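Local coordinates for TraI domain-containing protein (Salmonella typhi, PDB 2IPQ) that is of unknown function but belongs, by its C-terminal domain, to TraI-like proteins that probably act in conjugal DNA transfer, at residues A[10-13]-A[14-17]. Residues are numbered along the deposited sequence; the frame is centred on the assembly and turned at random.
Sequences LFWS and WLRD
Arg16 lays its CB over one face of the Trp12 indole, 4.2 Å above the centre of the ring plane, one alpha-helical turn along helix 4-20 of the TraI C-terminal domain, whose family is grouped with helix-turn-helix proteins. The arginine chain then bends at chi2 and chi3 and crosses the indole at a slant, its NE coming to 3.8 Å from Trp12 NE1, with the guanidinium plane turned 80° from the ring. Trp14 receives Phe11 O at its edge, near the ring plane. Chi1 near 164° puts CG of Phe11 and of Trp14 beside its own carbonyl carbon, and the two rings, three residues apart, approach obliquely, planes 39° apart, with Phe11 CE2 3.9 Å from Trp14 CZ3. Beyond them, Phe51 of helix 46-54 packs edge-to-face with Trp14 and Phe76 of helix 68-77 with Phe11, so the pair joins three helices of the domain. Leu15 CD1 lies obliquely to the Trp12 ring near CZ3, and both residues also touch Ile118 of helix 115-118. Four successive N-H(i+4) to O=C(i) bonds keep the backbone alpha-helical, Arg16 N to Trp12 O being 2.8 Å. In the last, Asp17 N lies above the carbonyl plane of Ser13, 3.0 Å from Ser13 O.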
ATOM      1  N   LEU A  10      10.107   9.263  -6.807  1.00 46.03           N
ATOM      2  CA  LEU A  10      10.660   9.162  -5.466  1.00 45.83           C
ATOM      3  C   LEU A  10       9.769   8.287  -4.608  1.00 47.88           C
ATOM      4  O   LEU A  10      10.240   7.367  -3.934  1.00 47.63           O
ATOM      5  CB  LEU A  10      10.723  10.542  -4.833  1.00 46.95           C
ATOM      6  CG  LEU A  10      11.966  10.919  -4.029  1.00 51.37           C
ATOM      7  CD1 LEU A  10      11.672  12.166  -3.218  1.00 57.87           C
ATOM      8  CD2 LEU A  10      12.441   9.777  -3.132  1.00 56.68           C
ATOM      9  N   PHE A  11       8.471   8.576  -4.614  1.00 47.04           N
ATOM     10  CA  PHE A  11       7.584   7.836  -3.758  1.00 46.30           C
ATOM     11  C   PHE A  11       7.531   6.364  -4.178  1.00 48.36           C
ATOM     12  O   PHE A  11       7.534   5.462  -3.338  1.00 47.91           O
ATOM     13  CB  PHE A  11       6.170   8.409  -3.764  1.00 45.35           C
ATOM     14  CG  PHE A  11       5.157   7.440  -3.224  1.00 47.67           C
ATOM     15  CD1 PHE A  11       4.511   6.550  -4.062  1.00 50.52           C
ATOM     16  CD2 PHE A  11       4.874   7.403  -1.880  1.00 45.64           C
ATOM     17  CE1 PHE A  11       3.579   5.635  -3.541  1.00 52.36           C
ATOM     18  CE2 PHE A  11       3.949   6.491  -1.353  1.00 49.19           C
ATOM     19  CZ  PHE A  11       3.299   5.609  -2.203  1.00 45.66           C
ATOM     20  N   TRP A  12       7.476   6.115  -5.480  1.00 48.39           N
ATOM     21  CA  TRP A  12       7.314   4.749  -5.969  1.00 47.35           C
ATOM     22  C   TRP A  12       8.630   3.964  -5.771  1.00 49.12           C
ATOM     23  O   TRP A  12       8.633   2.779  -5.389  1.00 47.85           O
ATOM     24  CB  TRP A  12       6.923   4.797  -7.447  1.00 49.55           C
ATOM     25  CG  TRP A  12       7.012   3.477  -8.123  1.00 51.68           C
ATOM     26  CD1 TRP A  12       7.910   3.105  -9.070  1.00 52.48           C
ATOM     27  CD2 TRP A  12       6.155   2.345  -7.906  1.00 50.42           C
ATOM     28  NE1 TRP A  12       7.671   1.810  -9.461  1.00 54.13           N
ATOM     29  CE2 TRP A  12       6.602   1.320  -8.755  1.00 52.08           C
ATOM     30  CE3 TRP A  12       5.060   2.101  -7.064  1.00 55.71           C
ATOM     31  CZ2 TRP A  12       5.993   0.064  -8.798  1.00 52.79           C
ATOM     32  CZ3 TRP A  12       4.449   0.858  -7.103  1.00 56.57           C
ATOM     33  CH2 TRP A  12       4.920  -0.148  -7.966  1.00 55.96           C
ATOM     34  N   SER A  13       9.747   4.640  -6.031  1.00 44.28           N
ATOM     35  CA  SER A  13      11.062   4.099  -5.747  1.00 46.36           C
ATOM     36  C   SER A  13      11.235   3.730  -4.266  1.00 46.09           C
ATOM     37  O   SER A  13      11.776   2.673  -3.934  1.00 45.94           O
ATOM     38  CB  SER A  13      12.134   5.115  -6.169  1.00 43.84           C
ATOM     39  OG  SER A  13      13.400   4.691  -5.717  1.00 60.02           O
ATOM     40  N   TRP A  14      10.771   4.605  -3.373  1.00 47.75           N
ATOM     41  CA  TRP A  14      10.818   4.347  -1.929  1.00 48.10           C
ATOM     42  C   TRP A  14       9.949   3.149  -1.519  1.00 48.66           C
ATOM     43  O   TRP A  14      10.370   2.291  -0.735  1.00 50.20           O
ATOM     44  CB  TRP A  14      10.404   5.615  -1.160  1.00 48.57           C
ATOM     45  CG  TRP A  14      10.046   5.393   0.316  1.00 46.49           C
ATOM     46  CD1 TRP A  14      10.891   5.449   1.392  1.00 49.85           C
ATOM     47  CD2 TRP A  14       8.748   5.085   0.840  1.00 50.03           C
ATOM     48  NE1 TRP A  14      10.198   5.188   2.557  1.00 52.83           N
ATOM     49  CE2 TRP A  14       8.879   4.966   2.243  1.00 53.99           C
ATOM     50  CE3 TRP A  14       7.480   4.903   0.256  1.00 50.43           C
ATOM     51  CZ2 TRP A  14       7.789   4.672   3.077  1.00 50.92           C
ATOM     52  CZ3 TRP A  14       6.405   4.607   1.082  1.00 52.19           C
ATOM     53  CH2 TRP A  14       6.568   4.499   2.484  1.00 50.05           C
ATOM     54  N   LEU A  15       8.728   3.102  -2.031  1.00 49.67           N
ATOM     55  CA  LEU A  15       7.768   2.036  -1.681  1.00 50.34           C
ATOM     56  C   LEU A  15       8.263   0.697  -2.221  1.00 49.72           C
ATOM     57  O   LEU A  15       8.295  -0.327  -1.521  1.00 51.50           O
ATOM     58  CB  LEU A  15       6.405   2.324  -2.347  1.00 53.88           C
ATOM     59  CG  LEU A  15       5.111   1.589  -1.943  1.00 53.62           C
ATOM     60  CD1 LEU A  15       4.704   0.582  -2.956  1.00 60.13           C
ATOM     61  CD2 LEU A  15       5.109   1.003  -0.517  1.00 55.23           C
ATOM     62  N   ARG A  16       8.628   0.703  -3.484  1.00 48.42           N
ATOM     63  CA  ARG A  16       8.971  -0.525  -4.175  1.00 51.52           C
ATOM     64  C   ARG A  16      10.283  -1.128  -3.645  1.00 51.06           C
ATOM     65  O   ARG A  16      10.348  -2.321  -3.313  1.00 49.30           O
ATOM     66  CB  ARG A  16       9.050  -0.256  -5.664  1.00 47.21           C
ATOM     67  CG  ARG A  16       9.038  -1.471  -6.514  1.00 54.98           C
ATOM     68  CD  ARG A  16      10.322  -1.557  -7.274  1.00 64.39           C
ATOM     69  NE  ARG A  16      10.441  -0.597  -8.372  1.00 68.01           N
ATOM     70  CZ  ARG A  16      11.442   0.278  -8.501  1.00 70.12           C
ATOM     71  NH1 ARG A  16      11.490   1.122  -9.540  1.00 63.90           N
ATOM     72  NH2 ARG A  16      12.398   0.316  -7.590  1.00 64.41           N
ATOM     73  N   ASP A  17      11.322  -0.304  -3.556  1.00 49.97           N
ATOM     74  CA  ASP A  17      12.595  -0.785  -3.053  1.00 51.15           C
ATOM     75  C   ASP A  17      12.544  -1.036  -1.547  1.00 50.80           C
ATOM     76  O   ASP A  17      13.293  -1.841  -1.022  1.00 51.03           O
ATOM     77  CB  ASP A  17      13.734   0.172  -3.447  1.00 51.18           C
ATOM     78  CG  ASP A  17      13.934   0.271  -4.984  1.00 53.26           C
ATOM     79  OD1 ASP A  17      13.284  -0.487  -5.737  1.00 55.99           O
ATOM     80  OD2 ASP A  17      14.749   1.102  -5.452  1.00 60.19           O
TER